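Local coordinates for protein inactive glucansucrase (PDB 5JBD) that is an inactive glucansucrase of glycosyl hydrolase family 70, built round a (beta/alpha)8 barrel and carrying a bound calcium ion, at residues A[270-275]-A[730-735]; A[690-695]-A[722-727]; A[261-266]-A[298-303]. All coordinates share one frame; numbering follows the deposited sequence.

Overall arrangement
All three contacts belong to the (beta/alpha)8 barrel. In contact 2 every touching residue is buried, and its centre lies about 14 Å from the centre of the chain; contact 3 is also buried, and contact 1 is partly open to solvent. Contacts 1 and 2 share helix 727-739: 722-727 runs into its first residue, Gly727, and 730-735 lies further along it, where Leu730 packs on Met691 and Ala694. Contacts 1 and 3 meet at Gly266, backbone hydrogen-bonded to Gly275 and probably to Tyr271. Chemistry follows position: an amide-amide hydrogen bond in contact 1, a CH-pi contact and a bridging water in contact 2, and leucine against methionines between helices in contact 3.

Contact 1 (A[270-275]-A[730-735]); sequences GYNPDG and LANTIA
Asn272 and Asn732 meet through their amides, ND2 of Asn272 giving a nearly straight hydrogen bond (168° at the hydrogen) to OD1 of Asn732 over 3.0 Å. The two amide planes stand 84° apart, yet the bond lies in both: OD1 sits in the plane of the donor amide, and ND2 in the carbonyl plane of the acceptor. The other end of the Asn272 amide is used at home, where OD1 accepts from the backbone N of Asp274 at 2.9 Å. With both ends bonded, the rotation of this group is fixed. CG of Asn272 is anti to its backbone N (chi1 -169°), which puts it beside the carbonyl carbon and on the side of Ala735, whose CB lies 3.5 Å from CG of Asn272 and 3.4 Å from its ND2.

Further along the loop, Gly275 comes close against the helix. Its CA is 3.3 Å from the carbonyl O of Ala731, and CB and CG2 of Ile734 also lie against it. At the start of the loop, CB of Tyr271 rests on CB of Ala731 at 3.7 Å.

His738 adds a hydrogen bond from the same helix to the carbonyl of Asp274. What results is an Asx turn within a type I beta turn, in the barrel loop that leads from helix 265-269 to strand 279-282, docked on helix 727-739.

Contact 2 (A[690-695]-A[722-727]); sequences WMAPAY and TKYGSG
Ala692 sets its methyl over one face of the Tyr724 ring, a CH-pi contact with CB 3.8 Å from the ring centroid. The methyl is displaced toward the phenol end, 30° off the ring normal, and its nearest ring atom is CZ at 3.4 Å. On the opposite face lies CB of Lys723, so the ring is sandwiched. CG of Tyr724 stands beside the backbone N (chi1 -49°), anti to the carbonyl carbon, which puts it on the side of Ala692. The hydroxyl at the far end is hydrogen-bonded to the backbone O of Glu705, which pins the ring at its tip.

Thr722 divides its two branches between different tasks. OG1 stands between the backbone N and the carbonyl carbon (chi1 66°) and accepts from the backbone N of Tyr724 at 3.2 Å, making an ST turn. It also donates to a water at 2.7 Å, which in turn donates to the carbonyl O of Ala694. CG2 points across to the other segment, 3.4 Å from that same carbonyl O.

Ser726 then N-caps helix 727-739. Together the segments are the two ends of a beta-to-alpha loop of the barrel, leaving strand 688-691 and returning to the next helix.

Contact 3 (A[261-266]-A[298-303]); sequences FLLNYG and QLMNDM
Leu263 is the bump of this contact: its CD1 methyl pushes into a shallow hollow on helix 291-304 walled by Leu299, Met300 and Met303. The wall is closest at Met303, whose SD lies 3.9 Å from CD1 of Leu263. Met300 contributes its CG, 4.1 Å from the same methyl, and Leu299 closes the hollow more loosely, its CD2 being 4.5 Å from it. One methyl therefore touches side chains spaced over a full helical turn, all of them apolar.

The leucine reaches that far because its chain is extended. CD1 is anti to CA (chi2 163°), so the methyl projects toward the other helix and spans a gap in which even the nearest CA atoms, those of Leu263 and Met300, are 9.2 Å apart. Met300 passes the leucine at about a right angle, presenting the flank of its chain, whereas Met303 crosses it at a slant. Both methionines bend at their last torsion. In Met303 the bend (chi3 71°) places CE 3.7 Å from ND2 of Asn264, the two side chains meeting tip to tip. That approach is plain packing: ND2 of Asn264 has its hydrogen bond within its own helix region, to the backbone O of Tyr260.

Leu263 and Met300 both touch Phe280 of strand 279-282, so that barrel strand meets both helices. Leu299 also leans on Leu256 and Glu259, and Met303 on Tyr260, which extends the interface back along helix 249-263. The contact thus joins the end of helix 249-263, and Asn264 just after it, to helix 291-304, with strand 279-282 packed against both partners.

Contact 1 (A[270-275]-A[730-735])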
ATOM      1  N   GLY A 270     -12.788   3.221 -24.672  1.00 33.04           N
ATOM      2  CA  GLY A 270     -13.961   2.814 -25.434  1.00 34.19           C
ATOM      3  C   GLY A 270     -14.867   1.864 -24.658  1.00 34.15           C
ATOM      4  O   GLY A 270     -15.624   1.099 -25.250  1.00 32.94           O
ATOM      5  N   TYR A 271     -14.813   1.942 -23.329  1.00 34.10           N
ATOM      6  CA  TYR A 271     -15.711   1.191 -22.466  1.00 33.59           C
ATOM      7  C   TYR A 271     -16.904   2.118 -22.140  1.00 33.30           C
ATOM      8  O   TYR A 271     -17.168   3.072 -22.884  1.00 32.74           O
ATOM      9  CB  TYR A 271     -14.962   0.735 -21.214  1.00 33.14           C
ATOM     10  CG  TYR A 271     -13.795  -0.215 -21.426  1.00 33.54           C
ATOM     11  CD1 TYR A 271     -13.644  -0.958 -22.601  1.00 35.04           C
ATOM     12  CD2 TYR A 271     -12.865  -0.408 -20.419  1.00 31.86           C
ATOM     13  CE1 TYR A 271     -12.579  -1.823 -22.768  1.00 36.04           C
ATOM     14  CE2 TYR A 271     -11.805  -1.280 -20.575  1.00 32.61           C
ATOM     15  CZ  TYR A 271     -11.667  -1.993 -21.748  1.00 33.79           C
ATOM     16  OH  TYR A 271     -10.610  -2.856 -21.905  1.00 34.47           O
ATOM     17  N   ASN A 272     -17.645   1.840 -21.067  1.00 31.43           N
ATOM     18  CA  ASN A 272     -18.787   2.670 -20.727  1.00 32.23           C
ATOM     19  C   ASN A 272     -18.339   4.131 -20.701  1.00 33.43           C
ATOM     20  O   ASN A 272     -17.433   4.464 -19.937  1.00 31.41           O
ATOM     21  CB  ASN A 272     -19.369   2.298 -19.363  1.00 31.96           C
ATOM     22  CG  ASN A 272     -20.707   2.963 -19.114  1.00 31.71           C
ATOM     23  OD1 ASN A 272     -20.827   4.184 -19.146  1.00 31.64           O
ATOM     24  ND2 ASN A 272     -21.718   2.159 -18.858  1.00 33.29           N
ATOM     25  N   PRO A 273     -18.960   4.996 -21.530  1.00 34.61           N
ATOM     26  CA  PRO A 273     -18.483   6.376 -21.605  1.00 34.71           C
ATOM     27  C   PRO A 273     -18.688   7.209 -20.323  1.00 34.69           C
ATOM     28  O   PRO A 273     -18.122   8.286 -20.235  1.00 34.58           O
ATOM     29  CB  PRO A 273     -19.273   6.968 -22.785  1.00 36.31           C
ATOM     30  CG  PRO A 273     -20.502   6.134 -22.872  1.00 38.31           C
ATOM     31  CD  PRO A 273     -20.112   4.758 -22.423  1.00 37.04           C
ATOM     32  N   ASP A 274     -19.499   6.737 -19.375  1.00 33.19           N
ATOM     33  CA  ASP A 274     -19.644   7.386 -18.074  1.00 33.05           C
ATOM     34  C   ASP A 274     -18.787   6.708 -16.978  1.00 30.69           C
ATOM     35  O   ASP A 274     -18.905   7.053 -15.808  1.00 29.28           O
ATOM     36  CB  ASP A 274     -21.126   7.413 -17.672  1.00 34.53           C
ATOM     37  CG  ASP A 274     -21.392   8.304 -16.460  1.00 37.86           C
ATOM     38  OD1 ASP A 274     -20.921   9.454 -16.444  1.00 36.51           O
ATOM     39  OD2 ASP A 274     -22.050   7.856 -15.500  1.00 36.90           O
ATOM     40  N   GLY A 275     -17.907   5.786 -17.366  1.00 29.56           N
ATOM     41  CA  GLY A 275     -17.102   5.013 -16.432  1.00 27.22           C
ATOM     42  C   GLY A 275     -15.763   5.665 -16.148  1.00 26.61           C
ATOM     43  O   GLY A 275     -14.718   5.070 -16.385  1.00 25.08           O
ATOM     44  N   LEU A 730     -15.311  -2.696 -14.555  1.00 28.28           N
ATOM     45  CA  LEU A 730     -15.021  -1.484 -13.779  1.00 27.56           C
ATOM     46  C   LEU A 730     -15.760  -0.255 -14.333  1.00 27.69           C
ATOM     47  O   LEU A 730     -16.433   0.468 -13.588  1.00 26.38           O
ATOM     48  CB  LEU A 730     -13.514  -1.206 -13.729  1.00 27.47           C
ATOM     49  CG  LEU A 730     -13.060   0.110 -13.065  1.00 27.54           C
ATOM     50  CD1 LEU A 730     -13.594   0.234 -11.647  1.00 27.30           C
ATOM     51  CD2 LEU A 730     -11.549   0.207 -13.049  1.00 26.45           C
ATOM     52  N   ALA A 731     -15.652  -0.030 -15.639  1.00 26.81           N
ATOM     53  CA  ALA A 731     -16.318   1.123 -16.254  1.00 27.17           C
ATOM     54  C   ALA A 731     -17.842   1.083 -16.110  1.00 27.96           C
ATOM     55  O   ALA A 731     -18.468   2.118 -15.845  1.00 27.48           O
ATOM     56  CB  ALA A 731     -15.933   1.252 -17.720  1.00 27.29           C
ATOM     57  N   ASN A 732     -18.440  -0.099 -16.291  1.00 28.31           N
ATOM     58  CA  ASN A 732     -19.881  -0.266 -16.068  1.00 28.72           C
ATOM     59  C   ASN A 732     -20.253  -0.068 -14.600  1.00 28.46           C
ATOM     60  O   ASN A 732     -21.293   0.508 -14.307  1.00 28.88           O
ATOM     61  CB  ASN A 732     -20.364  -1.642 -16.541  1.00 31.46           C
ATOM     62  CG  ASN A 732     -20.528  -1.717 -18.049  1.00 32.63           C
ATOM     63  OD1 ASN A 732     -20.878  -0.729 -18.725  1.00 33.27           O
ATOM     64  ND2 ASN A 732     -20.281  -2.886 -18.587  1.00 33.66           N
ATOM     65  N   THR A 733     -19.385  -0.520 -13.691  1.00 27.19           N
ATOM     66  CA  THR A 733     -19.601  -0.334 -12.253  1.00 27.92           C
ATOM     67  C   THR A 733     -19.567   1.145 -11.862  1.00 27.84           C
ATOM     68  O   THR A 733     -20.437   1.613 -11.124  1.00 27.09           O
ATOM     69  CB  THR A 733     -18.577  -1.146 -11.431  1.00 28.26           C
ATOM     70  OG1 THR A 733     -18.685  -2.528 -11.799  1.00 27.75           O
ATOM     71  CG2 THR A 733     -18.819  -0.999  -9.933  1.00 28.93           C
ATOM     72  N   ILE A 734     -18.588   1.885 -12.390  1.00 27.42           N
ATOM     73  CA  ILE A 734     -18.507   3.329 -12.128  1.00 27.16           C
ATOM     74  C   ILE A 734     -19.783   4.029 -12.614  1.00 27.32           C
ATOM     75  O   ILE A 734     -20.343   4.879 -11.906  1.00 27.28           O
ATOM     76  CB  ILE A 734     -17.245   3.956 -12.750  1.00 26.93           C
ATOM     77  CG1 ILE A 734     -16.003   3.425 -12.034  1.00 26.78           C
ATOM     78  CG2 ILE A 734     -17.288   5.484 -12.647  1.00 28.81           C
ATOM     79  CD1 ILE A 734     -14.708   3.681 -12.756  1.00 27.72           C
ATOM     80  N   ALA A 735     -20.243   3.657 -13.807  1.00 28.37           N
ATOM     81  CA  ALA A 735     -21.473   4.234 -14.387  1.00 29.91           C
ATOM     82  C   ALA A 735     -22.701   3.932 -13.534  1.00 29.69           C
ATOM     83  O   ALA A 735     -23.551   4.806 -13.333  1.00 27.12           O
ATOM     84  CB  ALA A 735     -21.685   3.737 -15.802  1.00 31.10           C
TER

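Contact 2 (A[690-695]-A[722-727])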
ATOM      1  N   TRP A 690     -14.702   4.825  -2.566  1.00 21.38           N
ATOM      2  CA  TRP A 690     -13.272   4.582  -2.705  1.00 21.15           C
ATOM      3  C   TRP A 690     -13.084   3.162  -3.247  1.00 23.58           C
ATOM      4  O   TRP A 690     -13.377   2.159  -2.563  1.00 23.58           O
ATOM      5  CB  TRP A 690     -12.543   4.825  -1.372  1.00 20.80           C
ATOM      6  CG  TRP A 690     -11.149   4.302  -1.194  1.00 21.12           C
ATOM      7  CD1 TRP A 690     -10.279   3.878  -2.159  1.00 23.06           C
ATOM      8  CD2 TRP A 690     -10.462   4.139   0.052  1.00 21.75           C
ATOM      9  NE1 TRP A 690      -9.099   3.462  -1.596  1.00 22.85           N
ATOM     10  CE2 TRP A 690      -9.181   3.605  -0.240  1.00 23.77           C
ATOM     11  CE3 TRP A 690     -10.801   4.389   1.385  1.00 21.42           C
ATOM     12  CZ2 TRP A 690      -8.244   3.303   0.761  1.00 23.18           C
ATOM     13  CZ3 TRP A 690      -9.871   4.100   2.379  1.00 22.11           C
ATOM     14  CH2 TRP A 690      -8.603   3.574   2.061  1.00 22.96           C
ATOM     15  N   MET A 691     -12.581   3.090  -4.476  1.00 24.50           N
ATOM     16  CA  MET A 691     -12.301   1.817  -5.145  1.00 26.13           C
ATOM     17  C   MET A 691     -10.843   1.412  -4.966  1.00 25.33           C
ATOM     18  O   MET A 691      -9.933   2.244  -5.011  1.00 23.04           O
ATOM     19  CB  MET A 691     -12.651   1.897  -6.630  1.00 28.29           C
ATOM     20  CG  MET A 691     -14.106   2.272  -6.857  1.00 30.27           C
ATOM     21  SD  MET A 691     -14.870   1.685  -8.381  1.00 31.69           S
ATOM     22  CE  MET A 691     -14.925  -0.061  -7.993  1.00 30.87           C
ATOM     23  N   ALA A 692     -10.644   0.112  -4.778  1.00 25.21           N
ATOM     24  CA  ALA A 692      -9.322  -0.472  -4.634  1.00 24.88           C
ATOM     25  C   ALA A 692      -8.409  -0.085  -5.789  1.00 24.32           C
ATOM     26  O   ALA A 692      -8.893   0.170  -6.895  1.00 24.92           O
ATOM     27  CB  ALA A 692      -9.434  -1.993  -4.557  1.00 26.45           C
ATOM     28  N   PRO A 693      -7.087  -0.055  -5.547  1.00 23.08           N
ATOM     29  CA  PRO A 693      -6.185   0.138  -6.676  1.00 22.96           C
ATOM     30  C   PRO A 693      -6.436  -0.976  -7.703  1.00 24.11           C
ATOM     31  O   PRO A 693      -6.361  -2.162  -7.371  1.00 24.60           O
ATOM     32  CB  PRO A 693      -4.790  -0.000  -6.041  1.00 22.74           C
ATOM     33  CG  PRO A 693      -5.018  -0.837  -4.828  1.00 22.67           C
ATOM     34  CD  PRO A 693      -6.342  -0.368  -4.314  1.00 22.61           C
ATOM     35  N   ALA A 694      -6.768  -0.581  -8.930  1.00 24.91           N
ATOM     36  CA  ALA A 694      -7.361  -1.489  -9.899  1.00 25.10           C
ATOM     37  C   ALA A 694      -6.334  -2.100 -10.862  1.00 26.65           C
ATOM     38  O   ALA A 694      -6.702  -2.864 -11.744  1.00 27.33           O
ATOM     39  CB  ALA A 694      -8.443  -0.749 -10.667  1.00 26.05           C
ATOM     40  N   TYR A 695      -5.054  -1.826 -10.626  1.00 26.11           N
ATOM     41  CA  TYR A 695      -3.955  -2.106 -11.555  1.00 27.30           C
ATOM     42  C   TYR A 695      -3.684  -3.607 -11.562  1.00 28.28           C
ATOM     43  O   TYR A 695      -4.065  -4.320 -10.621  1.00 26.31           O
ATOM     44  CB  TYR A 695      -2.700  -1.296 -11.145  1.00 27.27           C
ATOM     45  CG  TYR A 695      -3.095   0.098 -10.692  1.00 27.07           C
ATOM     46  CD1 TYR A 695      -3.630   1.008 -11.604  1.00 27.29           C
ATOM     47  CD2 TYR A 695      -3.064   0.460  -9.346  1.00 26.84           C
ATOM     48  CE1 TYR A 695      -4.064   2.251 -11.199  1.00 25.67           C
ATOM     49  CE2 TYR A 695      -3.500   1.708  -8.943  1.00 26.75           C
ATOM     50  CZ  TYR A 695      -4.010   2.594  -9.879  1.00 26.30           C
ATOM     51  OH  TYR A 695      -4.448   3.848  -9.501  1.00 25.13           O
ATOM     52  N   THR A 722      -8.364  -8.676 -12.873  1.00 30.57           N
ATOM     53  CA  THR A 722      -7.654  -8.482 -11.612  1.00 30.04           C
ATOM     54  C   THR A 722      -8.474  -9.252 -10.575  1.00 30.46           C
ATOM     55  O   THR A 722      -9.439  -9.930 -10.940  1.00 31.43           O
ATOM     56  CB  THR A 722      -7.560  -6.986 -11.246  1.00 28.61           C
ATOM     57  OG1 THR A 722      -8.873  -6.482 -10.970  1.00 27.13           O
ATOM     58  CG2 THR A 722      -6.915  -6.199 -12.403  1.00 27.98           C
ATOM     59  N   LYS A 723      -8.126  -9.155  -9.295  1.00 29.69           N
ATOM     60  CA  LYS A 723      -8.981  -9.743  -8.265  1.00 29.36           C
ATOM     61  C   LYS A 723     -10.428  -9.263  -8.417  1.00 29.48           C
ATOM     62  O   LYS A 723     -11.366 -10.045  -8.232  1.00 29.49           O
ATOM     63  CB  LYS A 723      -8.473  -9.425  -6.847  1.00 30.52           C
ATOM     64  CG  LYS A 723      -9.210 -10.210  -5.753  1.00 30.78           C
ATOM     65  CD  LYS A 723      -8.858  -9.760  -4.339  1.00 30.36           C
ATOM     66  CE  LYS A 723      -7.472 -10.229  -3.918  1.00 31.01           C
ATOM     67  NZ  LYS A 723      -7.192  -9.878  -2.502  1.00 31.27           N
ATOM     68  N   TYR A 724     -10.596  -7.985  -8.781  1.00 28.04           N
ATOM     69  CA  TYR A 724     -11.893  -7.294  -8.709  1.00 27.56           C
ATOM     70  C   TYR A 724     -12.751  -7.500  -9.955  1.00 27.72           C
ATOM     71  O   TYR A 724     -13.985  -7.398  -9.890  1.00 28.52           O
ATOM     72  CB  TYR A 724     -11.667  -5.789  -8.427  1.00 26.08           C
ATOM     73  CG  TYR A 724     -10.704  -5.575  -7.272  1.00 24.78           C
ATOM     74  CD1 TYR A 724     -11.083  -5.871  -5.967  1.00 23.99           C
ATOM     75  CD2 TYR A 724      -9.394  -5.156  -7.496  1.00 24.34           C
ATOM     76  CE1 TYR A 724     -10.200  -5.720  -4.899  1.00 23.37           C
ATOM     77  CE2 TYR A 724      -8.502  -4.985  -6.442  1.00 24.71           C
ATOM     78  CZ  TYR A 724      -8.915  -5.266  -5.135  1.00 24.05           C
ATOM     79  OH  TYR A 724      -8.025  -5.127  -4.098  1.00 23.30           O
ATOM     80  N   GLY A 725     -12.094  -7.776 -11.084  1.00 27.80           N
ATOM     81  CA  GLY A 725     -12.764  -7.957 -12.379  1.00 27.67           C
ATOM     82  C   GLY A 725     -11.963  -7.359 -13.529  1.00 27.17           C
ATOM     83  O   GLY A 725     -10.752  -7.150 -13.412  1.00 26.18           O
ATOM     84  N   SER A 726     -12.650  -7.164 -14.656  1.00 27.51           N
ATOM     85  CA  SER A 726     -12.080  -6.576 -15.876  1.00 28.02           C
ATOM     86  C   SER A 726     -12.277  -5.056 -15.899  1.00 27.86           C
ATOM     87  O   SER A 726     -13.094  -4.498 -15.151  1.00 27.91           O
ATOM     88  CB  SER A 726     -12.749  -7.179 -17.111  1.00 27.63           C
ATOM     89  OG  SER A 726     -14.136  -6.869 -17.146  1.00 26.91           O
ATOM     90  N   GLY A 727     -11.544  -4.414 -16.805  1.00 28.53           N
ATOM     91  CA  GLY A 727     -11.670  -2.986 -17.041  1.00 28.11           C
ATOM     92  C   GLY A 727     -13.051  -2.608 -17.546  1.00 29.73           C
ATOM     93  O   GLY A 727     -13.588  -1.556 -17.165  1.00 27.15           O
TER
HETATM   94  O   HOH W   1      -9.154  -3.969 -11.929  1.00 23.05           O

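Contact 3 (A[261-266]-A[298-303])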
ATOM      1  N   PHE A 261      -5.734   9.975 -17.449  1.00 24.62           N
ATOM      2  CA  PHE A 261      -6.259   8.674 -17.897  1.00 25.48           C
ATOM      3  C   PHE A 261      -7.348   8.149 -16.969  1.00 25.82           C
ATOM      4  O   PHE A 261      -8.449   7.801 -17.405  1.00 26.07           O
ATOM      5  CB  PHE A 261      -5.098   7.673 -17.981  1.00 25.91           C
ATOM      6  CG  PHE A 261      -5.498   6.257 -18.311  1.00 26.49           C
ATOM      7  CD1 PHE A 261      -5.768   5.880 -19.620  1.00 26.52           C
ATOM      8  CD2 PHE A 261      -5.534   5.283 -17.314  1.00 26.79           C
ATOM      9  CE1 PHE A 261      -6.104   4.564 -19.930  1.00 27.88           C
ATOM     10  CE2 PHE A 261      -5.858   3.968 -17.620  1.00 27.08           C
ATOM     11  CZ  PHE A 261      -6.154   3.609 -18.929  1.00 27.13           C
ATOM     12  N   LEU A 262      -7.049   8.126 -15.679  1.00 26.11           N
ATOM     13  CA  LEU A 262      -8.003   7.620 -14.687  1.00 25.01           C
ATOM     14  C   LEU A 262      -9.267   8.486 -14.602  1.00 25.20           C
ATOM     15  O   LEU A 262     -10.369   7.956 -14.476  1.00 24.91           O
ATOM     16  CB  LEU A 262      -7.334   7.471 -13.327  1.00 24.50           C
ATOM     17  CG  LEU A 262      -6.236   6.397 -13.274  1.00 23.53           C
ATOM     18  CD1 LEU A 262      -5.451   6.541 -11.997  1.00 23.63           C
ATOM     19  CD2 LEU A 262      -6.802   4.983 -13.415  1.00 23.76           C
ATOM     20  N   LEU A 263      -9.108   9.801 -14.749  1.00 25.11           N
ATOM     21  CA  LEU A 263     -10.236  10.737 -14.706  1.00 25.29           C
ATOM     22  C   LEU A 263     -11.118  10.689 -15.954  1.00 26.01           C
ATOM     23  O   LEU A 263     -12.200  11.289 -15.955  1.00 25.94           O
ATOM     24  CB  LEU A 263      -9.749  12.181 -14.471  1.00 25.69           C
ATOM     25  CG  LEU A 263      -9.118  12.521 -13.110  1.00 24.18           C
ATOM     26  CD1 LEU A 263      -8.321  13.822 -13.190  1.00 24.88           C
ATOM     27  CD2 LEU A 263     -10.148  12.616 -11.989  1.00 24.89           C
ATOM     28  N   ASN A 264     -10.660   9.987 -17.001  1.00 25.58           N
ATOM     29  CA  ASN A 264     -11.412   9.772 -18.228  1.00 26.44           C
ATOM     30  C   ASN A 264     -11.393   8.294 -18.687  1.00 26.89           C
ATOM     31  O   ASN A 264     -11.542   8.017 -19.880  1.00 25.80           O
ATOM     32  CB  ASN A 264     -10.817  10.673 -19.322  1.00 26.94           C
ATOM     33  CG  ASN A 264     -11.037  12.138 -19.031  1.00 25.91           C
ATOM     34  OD1 ASN A 264     -12.118  12.657 -19.255  1.00 26.57           O
ATOM     35  ND2 ASN A 264     -10.029  12.796 -18.501  1.00 25.57           N
ATOM     36  N   TYR A 265     -11.255   7.368 -17.734  1.00 25.84           N
ATOM     37  CA  TYR A 265     -10.964   5.946 -18.024  1.00 26.97           C
ATOM     38  C   TYR A 265     -11.854   5.303 -19.100  1.00 29.13           C
ATOM     39  O   TYR A 265     -11.354   4.815 -20.133  1.00 29.64           O
ATOM     40  CB  TYR A 265     -10.985   5.110 -16.734  1.00 27.17           C
ATOM     41  CG  TYR A 265     -10.727   3.639 -16.979  1.00 26.81           C
ATOM     42  CD1 TYR A 265      -9.458   3.192 -17.336  1.00 27.84           C
ATOM     43  CD2 TYR A 265     -11.753   2.705 -16.897  1.00 27.30           C
ATOM     44  CE1 TYR A 265      -9.211   1.856 -17.600  1.00 27.43           C
ATOM     45  CE2 TYR A 265     -11.511   1.354 -17.127  1.00 28.08           C
ATOM     46  CZ  TYR A 265     -10.234   0.940 -17.475  1.00 28.28           C
ATOM     47  OH  TYR A 265      -9.980  -0.377 -17.755  1.00 28.97           O
ATOM     48  N   GLY A 266     -13.159   5.279 -18.864  1.00 30.33           N
ATOM     49  CA  GLY A 266     -14.084   4.628 -19.795  1.00 31.61           C
ATOM     50  C   GLY A 266     -14.049   5.241 -21.200  1.00 34.12           C
ATOM     51  O   GLY A 266     -13.993   4.518 -22.207  1.00 31.37           O
ATOM     52  N   GLN A 298      -3.332  21.100  -9.277  1.00 24.62           N
ATOM     53  CA  GLN A 298      -3.285  22.018 -10.433  1.00 26.56           C
ATOM     54  C   GLN A 298      -4.046  21.453 -11.632  1.00 26.49           C
ATOM     55  O   GLN A 298      -4.824  22.175 -12.264  1.00 25.84           O
ATOM     56  CB  GLN A 298      -1.846  22.329 -10.811  1.00 26.97           C
ATOM     57  CG  GLN A 298      -1.708  23.439 -11.843  1.00 28.37           C
ATOM     58  CD  GLN A 298      -0.283  23.627 -12.320  1.00 28.88           C
ATOM     59  OE1 GLN A 298       0.662  23.063 -11.747  1.00 27.05           O
ATOM     60  NE2 GLN A 298      -0.116  24.431 -13.382  1.00 29.95           N
ATOM     61  N   LEU A 299      -3.828  20.171 -11.929  1.00 26.06           N
ATOM     62  CA  LEU A 299      -4.529  19.488 -13.030  1.00 26.58           C
ATOM     63  C   LEU A 299      -6.025  19.513 -12.834  1.00 27.33           C
ATOM     64  O   LEU A 299      -6.777  19.872 -13.734  1.00 28.55           O
ATOM     65  CB  LEU A 299      -4.075  18.023 -13.169  1.00 26.57           C
ATOM     66  CG  LEU A 299      -4.784  17.151 -14.226  1.00 27.63           C
ATOM     67  CD1 LEU A 299      -4.524  17.684 -15.630  1.00 28.61           C
ATOM     68  CD2 LEU A 299      -4.361  15.694 -14.142  1.00 27.50           C
ATOM     69  N   MET A 300      -6.457  19.090 -11.655  1.00 28.35           N
ATOM     70  CA  MET A 300      -7.882  18.993 -11.378  1.00 28.72           C
ATOM     71  C   MET A 300      -8.550  20.374 -11.346  1.00 27.06           C
ATOM     72  O   MET A 300      -9.687  20.508 -11.787  1.00 27.53           O
ATOM     73  CB  MET A 300      -8.117  18.155 -10.118  1.00 30.64           C
ATOM     74  CG  MET A 300      -7.747  16.683 -10.374  1.00 32.58           C
ATOM     75  SD  MET A 300      -7.874  15.625  -8.940  1.00 38.15           S
ATOM     76  CE  MET A 300      -9.652  15.643  -8.778  1.00 38.51           C
ATOM     77  N   ASN A 301      -7.824  21.402 -10.913  1.00 25.90           N
ATOM     78  CA  ASN A 301      -8.315  22.789 -11.028  1.00 28.10           C
ATOM     79  C   ASN A 301      -8.374  23.284 -12.486  1.00 27.61           C
ATOM     80  O   ASN A 301      -9.329  23.961 -12.880  1.00 26.85           O
ATOM     81  CB  ASN A 301      -7.497  23.765 -10.165  1.00 28.54           C
ATOM     82  CG  ASN A 301      -8.115  25.158 -10.107  1.00 29.79           C
ATOM     83  OD1 ASN A 301      -9.330  25.306  -9.954  1.00 27.22           O
ATOM     84  ND2 ASN A 301      -7.284  26.185 -10.254  1.00 31.56           N
ATOM     85  N   ASP A 302      -7.363  22.959 -13.277  1.00 27.66           N
ATOM     86  CA  ASP A 302      -7.391  23.279 -14.719  1.00 28.66           C
ATOM     87  C   ASP A 302      -8.573  22.634 -15.436  1.00 29.16           C
ATOM     88  O   ASP A 302      -9.252  23.280 -16.239  1.00 30.38           O
ATOM     89  CB  ASP A 302      -6.086  22.829 -15.383  1.00 27.95           C
ATOM     90  CG  ASP A 302      -4.928  23.745 -15.075  1.00 28.87           C
ATOM     91  OD1 ASP A 302      -5.141  24.801 -14.425  1.00 29.11           O
ATOM     92  OD2 ASP A 302      -3.796  23.392 -15.480  1.00 29.04           O
ATOM     93  N   MET A 303      -8.804  21.357 -15.136  1.00 29.22           N
ATOM     94  CA  MET A 303      -9.834  20.573 -15.811  1.00 30.34           C
ATOM     95  C   MET A 303     -11.244  20.939 -15.344  1.00 29.39           C
ATOM     96  O   MET A 303     -12.163  21.023 -16.161  1.00 30.02           O
ATOM     97  CB  MET A 303      -9.598  19.069 -15.590  1.00 31.17           C
ATOM     98  CG  MET A 303      -8.381  18.480 -16.313  1.00 31.63           C
ATOM     99  SD  MET A 303      -8.038  16.764 -15.804  1.00 33.10           S
ATOM    100  CE  MET A 303      -9.433  15.952 -16.585  1.00 33.42           C
TER